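Local structure of protein (tenascin) (Gallus gallus, 1QR4) at residues 39-44 with 60-65; 119-124 with 166-171. The protein probably takes part in extracellular-matrix adhesion, this two-domain fibronectin type III segment spanning its heparin- and contactin-binding regions. All coordinates share one frame; numbering follows the deposited sequence.

Contact 1: residues 39-44 with 60-65; sequences LTYVSP and FILRGL
Y41 has its CG between the backbone N and the carbonyl carbon (chi1 59°), while L62 on the facing strand carries its CG anti to the backbone N (chi1 -167°), and the phenol and the isobutyl group meet where the two strands face each other. L62 spreads both methyls at the ring: CD1 packs against Y41 CE1 at 3.6 Å, and CD2 lies over one face, 4.1 Å above the plane and displaced toward the rim. L65 adds its own methyl farther round the ring, CD2 reaching Y41 CE2 at 3.7 Å. No hydrogen bond crosses here; the contact is apolar packing between the two sheets of the fibronectin type III sandwich. The axes of strands 39-42 and 60-63 stay 10.7 Å apart, with directions 34° from parallel, so side chains bridge the gap. Farther along the gap, buried L39 brings CD2 to F60 CE1 at 3.8 Å, obliquely to the ring, and to L62 CD1 at 4.2 Å. The same L62 methyl lies in plane at the edge of the F60 ring, so it touches both aromatic residues. L39 also packs on L25 and I73, one from each sheet. L65 rests on Y71; its place in the loop leading to strand 70-78 is consistent with the tyrosine corner of this family.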
ATOM      1  N   LEU A  39      13.308  12.180 -13.024  1.00 38.88           N
ATOM      2  CA  LEU A  39      13.091  11.346 -11.855  1.00 32.16           C
ATOM      3  C   LEU A  39      13.366   9.928 -12.251  1.00 31.88           C
ATOM      4  O   LEU A  39      12.820   9.448 -13.239  1.00 41.99           O
ATOM      5  CB  LEU A  39      11.637  11.459 -11.404  1.00 27.89           C
ATOM      6  CG  LEU A  39      11.132  10.555 -10.291  1.00 15.49           C
ATOM      7  CD1 LEU A  39      11.776  10.959  -9.013  1.00 20.35           C
ATOM      8  CD2 LEU A  39       9.628  10.674 -10.164  1.00 28.98           C
ATOM      9  N   THR A  40      14.287   9.287 -11.544  1.00 35.25           N
ATOM     10  CA  THR A  40      14.593   7.887 -11.804  1.00 37.17           C
ATOM     11  C   THR A  40      14.337   7.167 -10.497  1.00 35.25           C
ATOM     12  O   THR A  40      14.442   7.754  -9.422  1.00 48.10           O
ATOM     13  CB  THR A  40      16.059   7.657 -12.248  1.00 49.16           C
ATOM     14  OG1 THR A  40      16.946   8.234 -11.289  1.00 68.83           O
ATOM     15  CG2 THR A  40      16.329   8.284 -13.611  1.00 52.67           C
ATOM     16  N   TYR A  41      13.914   5.922 -10.594  1.00 38.99           N
ATOM     17  CA  TYR A  41      13.645   5.119  -9.416  1.00 42.45           C
ATOM     18  C   TYR A  41      13.884   3.690  -9.831  1.00 43.22           C
ATOM     19  O   TYR A  41      13.432   3.268 -10.895  1.00 48.46           O
ATOM     20  CB  TYR A  41      12.199   5.299  -8.931  1.00 47.27           C
ATOM     21  CG  TYR A  41      11.114   4.937  -9.934  1.00 37.67           C
ATOM     22  CD1 TYR A  41      10.616   5.889 -10.822  1.00 29.21           C
ATOM     23  CD2 TYR A  41      10.550   3.659  -9.955  1.00 30.11           C
ATOM     24  CE1 TYR A  41       9.582   5.581 -11.700  1.00 42.33           C
ATOM     25  CE2 TYR A  41       9.515   3.336 -10.829  1.00 39.74           C
ATOM     26  CZ  TYR A  41       9.033   4.304 -11.700  1.00 55.75           C
ATOM     27  OH  TYR A  41       8.006   4.001 -12.574  1.00 54.74           O
ATOM     28  N   VAL A  42      14.631   2.952  -9.022  1.00 30.36           N
ATOM     29  CA  VAL A  42      14.912   1.574  -9.374  1.00 27.33           C
ATOM     30  C   VAL A  42      14.324   0.642  -8.336  1.00 25.62           C
ATOM     31  O   VAL A  42      14.203   1.004  -7.170  1.00 30.57           O
ATOM     32  CB  VAL A  42      16.451   1.326  -9.582  1.00 27.24           C
ATOM     33  CG1 VAL A  42      17.126   2.586 -10.096  1.00 33.87           C
ATOM     34  CG2 VAL A  42      17.119   0.852  -8.319  1.00 29.60           C
ATOM     35  N   SER A  43      13.908  -0.540  -8.777  1.00 31.53           N
ATOM     36  CA  SER A  43      13.332  -1.523  -7.873  1.00 31.69           C
ATOM     37  C   SER A  43      14.441  -2.430  -7.402  1.00 29.05           C
ATOM     38  O   SER A  43      15.572  -2.332  -7.869  1.00 41.93           O
ATOM     39  CB  SER A  43      12.270  -2.360  -8.589  1.00 38.48           C
ATOM     40  OG  SER A  43      12.855  -3.270  -9.509  1.00 53.13           O
ATOM     41  N   PRO A  44      14.133  -3.319  -6.454  1.00 28.91           N
ATOM     42  CA  PRO A  44      15.117  -4.259  -5.920  1.00 24.75           C
ATOM     43  C   PRO A  44      15.720  -5.183  -6.974  1.00 27.02           C
ATOM     44  O   PRO A  44      16.724  -5.855  -6.718  1.00 34.22           O
ATOM     45  CB  PRO A  44      14.308  -5.020  -4.879  1.00 29.17           C
ATOM     46  CG  PRO A  44      13.419  -3.942  -4.335  1.00 30.85           C
ATOM     47  CD  PRO A  44      12.928  -3.295  -5.605  1.00 21.44           C
ATOM     48  N   PHE A  60       4.668  15.506  -7.136  1.00 22.91           N
ATOM     49  CA  PHE A  60       4.353  14.579  -8.217  1.00 19.61           C
ATOM     50  C   PHE A  60       4.029  13.241  -7.596  1.00 23.63           C
ATOM     51  O   PHE A  60       4.757  12.785  -6.714  1.00 34.18           O
ATOM     52  CB  PHE A  60       5.565  14.442  -9.143  1.00 17.83           C
ATOM     53  CG  PHE A  60       5.520  13.245 -10.061  1.00 19.02           C
ATOM     54  CD1 PHE A  60       5.900  11.985  -9.609  1.00 30.14           C
ATOM     55  CD2 PHE A  60       5.116  13.385 -11.384  1.00 20.67           C
ATOM     56  CE1 PHE A  60       5.877  10.883 -10.457  1.00 33.01           C
ATOM     57  CE2 PHE A  60       5.086  12.289 -12.243  1.00 30.41           C
ATOM     58  CZ  PHE A  60       5.467  11.036 -11.778  1.00 28.93           C
ATOM     59  N   ILE A  61       2.932  12.624  -8.042  1.00 31.81           N
ATOM     60  CA  ILE A  61       2.522  11.307  -7.534  1.00 34.35           C
ATOM     61  C   ILE A  61       3.105  10.220  -8.414  1.00 27.02           C
ATOM     62  O   ILE A  61       2.797  10.121  -9.604  1.00 35.21           O
ATOM     63  CB  ILE A  61       0.992  11.110  -7.511  1.00 34.87           C
ATOM     64  CG1 ILE A  61       0.311  12.181  -6.660  1.00 38.08           C
ATOM     65  CG2 ILE A  61       0.665   9.742  -6.931  1.00 50.42           C
ATOM     66  CD1 ILE A  61       0.568  12.036  -5.199  1.00 32.91           C
ATOM     67  N   LEU A  62       3.982   9.428  -7.824  1.00 27.87           N
ATOM     68  CA  LEU A  62       4.614   8.340  -8.538  1.00 26.73           C
ATOM     69  C   LEU A  62       3.622   7.179  -8.574  1.00 38.64           C
ATOM     70  O   LEU A  62       3.052   6.807  -7.551  1.00 54.59           O
ATOM     71  CB  LEU A  62       5.892   7.959  -7.809  1.00 26.40           C
ATOM     72  CG  LEU A  62       6.862   7.048  -8.532  1.00 27.51           C
ATOM     73  CD1 LEU A  62       7.010   7.437  -9.996  1.00 31.42           C
ATOM     74  CD2 LEU A  62       8.177   7.164  -7.801  1.00 31.51           C
ATOM     75  N   ARG A  63       3.402   6.614  -9.754  1.00 46.11           N
ATOM     76  CA  ARG A  63       2.440   5.521  -9.892  1.00 39.86           C
ATOM     77  C   ARG A  63       2.944   4.319 -10.693  1.00 42.07           C
ATOM     78  O   ARG A  63       3.952   4.397 -11.418  1.00 44.51           O
ATOM     79  CB  ARG A  63       1.159   6.054 -10.553  1.00 51.95           C
ATOM     80  CG  ARG A  63       0.366   7.061  -9.719  1.00 64.89           C
ATOM     81  CD  ARG A  63      -0.692   7.753 -10.565  1.00 70.79           C
ATOM     82  NE  ARG A  63      -0.100   8.671 -11.538  1.00 95.79           N
ATOM     83  CZ  ARG A  63      -0.303   9.986 -11.558  1.00 95.82           C
ATOM     84  NH1 ARG A  63      -1.096  10.555 -10.658  1.00 91.95           N
ATOM     85  NH2 ARG A  63       0.314  10.741 -12.460  1.00 89.80           N
ATOM     86  N   GLY A  64       2.214   3.213 -10.572  1.00 38.69           N
ATOM     87  CA  GLY A  64       2.564   2.007 -11.304  1.00 38.66           C
ATOM     88  C   GLY A  64       3.599   1.149 -10.619  1.00 40.34           C
ATOM     89  O   GLY A  64       4.268   0.336 -11.250  1.00 43.29           O
ATOM     90  N   LEU A  65       3.682   1.299  -9.305  1.00 44.25           N
ATOM     91  CA  LEU A  65       4.642   0.560  -8.508  1.00 44.08           C
ATOM     92  C   LEU A  65       4.065  -0.764  -7.988  1.00 43.24           C
ATOM     93  O   LEU A  65       2.872  -1.024  -8.128  1.00 51.30           O
ATOM     94  CB  LEU A  65       5.096   1.448  -7.338  1.00 42.97           C
ATOM     95  CG  LEU A  65       5.471   2.895  -7.678  1.00 22.00           C
ATOM     96  CD1 LEU A  65       5.946   3.604  -6.426  1.00 20.00           C
ATOM     97  CD2 LEU A  65       6.532   2.925  -8.758  1.00 16.52           C
TER

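Contact 2: residues 119-124 with 166-171; sequences RSRVDS and SVKGFE
D123 and S124 both face V167, a classic beta bulge at the point where strand 124-131 joins the end of strand 159-168. V167 O is gripped by two amides: D123 N at 2.9 Å, lying in the carbonyl plane, and S124 N at 3.0 Å with a nearly straight N-H (169°). S124 O returns the pairing by accepting from V167 N at 2.9 Å, which makes S124 and V167 an antiparallel hydrogen-bonded pair; on the face they share, S124 OG lies beside V167 CB at 3.6 Å. Both strands belong to the four-stranded sheet of a fibronectin type III domain, and beyond V167 the chain turns into strand 171-181 through a type II' turn, K168 to E171, closed by mutual backbone bonds of those two residues. D123 reaches across to this turn. Its CG lies beside its own backbone N (chi1 -59°), and OD2 accepts from G169 N at 2.9 Å, the donor standing well above the carboxylate plane (53°). Water 1 donates to both D123 OD2 and G169 O, a second tie between carboxylate and turn. An alanine here would probably leave the G169 amide without its carboxylate acceptor and water 1 with one anchor fewer, so that the turn would be held less firmly to the bulge. The aliphatic part of K168 runs alongside the loop before the bulge, CG meeting R121 O at 3.5 Å. Its NZ has charges of both signs nearby: R121 NE, a like charge, at 3.7 Å from NZ, and D123 OD1 at 4.3 Å, beyond a salt bridge, whose opposite charge would probably ease that repulsion.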
ATOM      1  N   ARG A 119      -0.596 -10.174  -4.685  1.00 83.01           N
ATOM      2  CA  ARG A 119       0.675 -10.519  -5.331  1.00 78.19           C
ATOM      3  C   ARG A 119       1.741  -9.756  -4.556  1.00 78.34           C
ATOM      4  O   ARG A 119       2.319  -8.781  -5.046  1.00 77.00           O
ATOM      5  CB  ARG A 119       0.683 -10.105  -6.812  1.00 73.60           C
ATOM      6  CG  ARG A 119      -0.193 -10.966  -7.728  1.00 86.51           C
ATOM      7  CD  ARG A 119       0.347 -12.391  -7.872  1.00 99.98           C
ATOM      8  NE  ARG A 119       1.628 -12.434  -8.581  1.00 99.97           N
ATOM      9  CZ  ARG A 119       1.828 -13.069  -9.733  1.00 99.98           C
ATOM     10  NH1 ARG A 119       0.827 -13.722 -10.315  1.00 99.90           N
ATOM     11  NH2 ARG A 119       3.026 -13.050 -10.307  1.00 92.95           N
ATOM     12  N   SER A 120       1.937 -10.182  -3.312  1.00 70.87           N
ATOM     13  CA  SER A 120       2.896  -9.571  -2.405  1.00 76.51           C
ATOM     14  C   SER A 120       3.212 -10.565  -1.292  1.00 75.10           C
ATOM     15  O   SER A 120       2.337 -11.320  -0.854  1.00 74.04           O
ATOM     16  CB  SER A 120       2.308  -8.281  -1.810  1.00 75.49           C
ATOM     17  OG  SER A 120       3.100  -7.789  -0.739  1.00 69.72           O
ATOM     18  N   ARG A 121       4.470 -10.583  -0.866  1.00 69.62           N
ATOM     19  CA  ARG A 121       4.901 -11.474   0.198  1.00 66.00           C
ATOM     20  C   ARG A 121       4.147 -11.071   1.458  1.00 67.22           C
ATOM     21  O   ARG A 121       4.145  -9.900   1.836  1.00 76.05           O
ATOM     22  CB  ARG A 121       6.406 -11.348   0.386  1.00 60.96           C
ATOM     23  CG  ARG A 121       6.944 -11.997   1.634  1.00 72.23           C
ATOM     24  CD  ARG A 121       8.443 -11.831   1.676  1.00 90.92           C
ATOM     25  NE  ARG A 121       9.007 -12.176   2.978  1.00 99.96           N
ATOM     26  CZ  ARG A 121      10.305 -12.357   3.203  1.00 99.93           C
ATOM     27  NH1 ARG A 121      11.174 -12.232   2.207  1.00 99.95           N
ATOM     28  NH2 ARG A 121      10.737 -12.646   4.426  1.00100.00           N
ATOM     29  N   VAL A 122       3.485 -12.040   2.083  1.00 60.50           N
ATOM     30  CA  VAL A 122       2.688 -11.779   3.278  1.00 54.55           C
ATOM     31  C   VAL A 122       2.887 -12.810   4.382  1.00 53.01           C
ATOM     32  O   VAL A 122       2.846 -14.016   4.129  1.00 54.21           O
ATOM     33  CB  VAL A 122       1.175 -11.681   2.918  1.00 66.21           C
ATOM     34  CG1 VAL A 122       0.818 -12.686   1.832  1.00 66.43           C
ATOM     35  CG2 VAL A 122       0.307 -11.923   4.147  1.00 51.48           C
ATOM     36  N   ASP A 123       3.060 -12.322   5.612  1.00 58.82           N
ATOM     37  CA  ASP A 123       3.269 -13.182   6.776  1.00 61.23           C
ATOM     38  C   ASP A 123       1.968 -13.691   7.388  1.00 71.57           C
ATOM     39  O   ASP A 123       1.856 -14.880   7.698  1.00 86.86           O
ATOM     40  CB  ASP A 123       4.058 -12.454   7.868  1.00 57.50           C
ATOM     41  CG  ASP A 123       5.414 -11.980   7.408  1.00 51.47           C
ATOM     42  OD1 ASP A 123       5.845 -12.322   6.283  1.00 44.98           O
ATOM     43  OD2 ASP A 123       6.053 -11.254   8.198  1.00 55.83           O
ATOM     44  N   SER A 124       1.008 -12.785   7.597  1.00 65.25           N
ATOM     45  CA  SER A 124      -0.295 -13.133   8.187  1.00 51.79           C
ATOM     46  C   SER A 124      -1.453 -12.222   7.730  1.00 50.88           C
ATOM     47  O   SER A 124      -1.268 -11.338   6.891  1.00 58.60           O
ATOM     48  CB  SER A 124      -0.197 -13.124   9.724  1.00 44.56           C
ATOM     49  OG  SER A 124       0.229 -11.861  10.217  1.00 46.66           O
ATOM     50  N   SER A 166      -3.766  -7.496   5.472  1.00 24.93           N
ATOM     51  CA  SER A 166      -2.532  -8.270   5.269  1.00 23.92           C
ATOM     52  C   SER A 166      -1.454  -7.702   6.186  1.00 28.91           C
ATOM     53  O   SER A 166      -1.399  -6.483   6.415  1.00 37.45           O
ATOM     54  CB  SER A 166      -2.012  -8.140   3.846  1.00 19.11           C
ATOM     55  OG  SER A 166      -2.966  -8.570   2.913  1.00 42.09           O
ATOM     56  N   VAL A 167      -0.577  -8.572   6.677  1.00 32.20           N
ATOM     57  CA  VAL A 167       0.504  -8.148   7.554  1.00 38.94           C
ATOM     58  C   VAL A 167       1.828  -8.790   7.146  1.00 43.38           C
ATOM     59  O   VAL A 167       1.899  -9.985   6.868  1.00 46.74           O
ATOM     60  CB  VAL A 167       0.216  -8.499   9.034  1.00 31.26           C
ATOM     61  CG1 VAL A 167       1.324  -7.953   9.925  1.00 57.48           C
ATOM     62  CG2 VAL A 167      -1.108  -7.928   9.466  1.00 35.45           C
ATOM     63  N   LYS A 168       2.863  -7.970   7.068  1.00 38.29           N
ATOM     64  CA  LYS A 168       4.192  -8.452   6.730  1.00 43.08           C
ATOM     65  C   LYS A 168       5.143  -7.668   7.623  1.00 40.89           C
ATOM     66  O   LYS A 168       5.234  -6.441   7.537  1.00 36.33           O
ATOM     67  CB  LYS A 168       4.502  -8.235   5.251  1.00 32.33           C
ATOM     68  CG  LYS A 168       5.740  -8.985   4.775  1.00 69.24           C
ATOM     69  CD  LYS A 168       6.872  -8.038   4.386  1.00 83.36           C
ATOM     70  CE  LYS A 168       8.191  -8.784   4.153  1.00 78.25           C
ATOM     71  NZ  LYS A 168       8.784  -9.357   5.409  1.00 75.88           N
ATOM     72  N   GLY A 169       5.785  -8.384   8.536  1.00 33.30           N
ATOM     73  CA  GLY A 169       6.683  -7.745   9.466  1.00 37.09           C
ATOM     74  C   GLY A 169       5.818  -6.941  10.407  1.00 35.25           C
ATOM     75  O   GLY A 169       5.100  -7.518  11.214  1.00 47.79           O
ATOM     76  N   PHE A 170       5.849  -5.617  10.264  1.00 44.53           N
ATOM     77  CA  PHE A 170       5.054  -4.704  11.100  1.00 56.26           C
ATOM     78  C   PHE A 170       4.094  -3.921  10.217  1.00 52.98           C
ATOM     79  O   PHE A 170       3.234  -3.181  10.708  1.00 50.21           O
ATOM     80  CB  PHE A 170       5.958  -3.712  11.841  1.00 66.38           C
ATOM     81  CG  PHE A 170       7.108  -4.360  12.531  1.00 75.12           C
ATOM     82  CD1 PHE A 170       6.947  -4.927  13.789  1.00 90.27           C
ATOM     83  CD2 PHE A 170       8.342  -4.458  11.899  1.00 91.43           C
ATOM     84  CE1 PHE A 170       8.002  -5.592  14.407  1.00 87.89           C
ATOM     85  CE2 PHE A 170       9.402  -5.121  12.506  1.00 85.19           C
ATOM     86  CZ  PHE A 170       9.232  -5.689  13.761  1.00 72.75           C
ATOM     87  N   GLU A 171       4.290  -4.064   8.910  1.00 47.05           N
ATOM     88  CA  GLU A 171       3.455  -3.394   7.935  1.00 55.69           C
ATOM     89  C   GLU A 171       2.117  -4.092   7.804  1.00 51.11           C
ATOM     90  O   GLU A 171       2.042  -5.327   7.776  1.00 39.56           O
ATOM     91  CB  GLU A 171       4.155  -3.341   6.573  1.00 70.58           C
ATOM     92  CG  GLU A 171       5.390  -2.456   6.552  1.00 91.88           C
ATOM     93  CD  GLU A 171       5.101  -1.045   7.039  1.00100.00           C
ATOM     94  OE1 GLU A 171       4.605  -0.231   6.229  1.00 99.92           O
ATOM     95  OE2 GLU A 171       5.363  -0.752   8.231  1.00 99.57           O
TER
HETATM   96  O   HOH W   1       3.928 -10.175  10.399  1.00 99.62           O

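The two contacts lie in series along the chain, one in each fibronectin type III domain. Their centres are 21 Å apart and their nearest atoms about 8 Å apart, with no touch between them. Each works within its own domain: contact 1 links the two facing sheets through apolar side chains, whereas contact 2 joins neighbouring strands of one sheet, largely through backbone bonds. Strands 36-42 and 124-131 occupy matching places in the two four-stranded sheets. R38, a member of the putative heparin-binding site, directly precedes L39 in the chain, its side chain about 6 Å from that of L39; contact 2 lies away from that site.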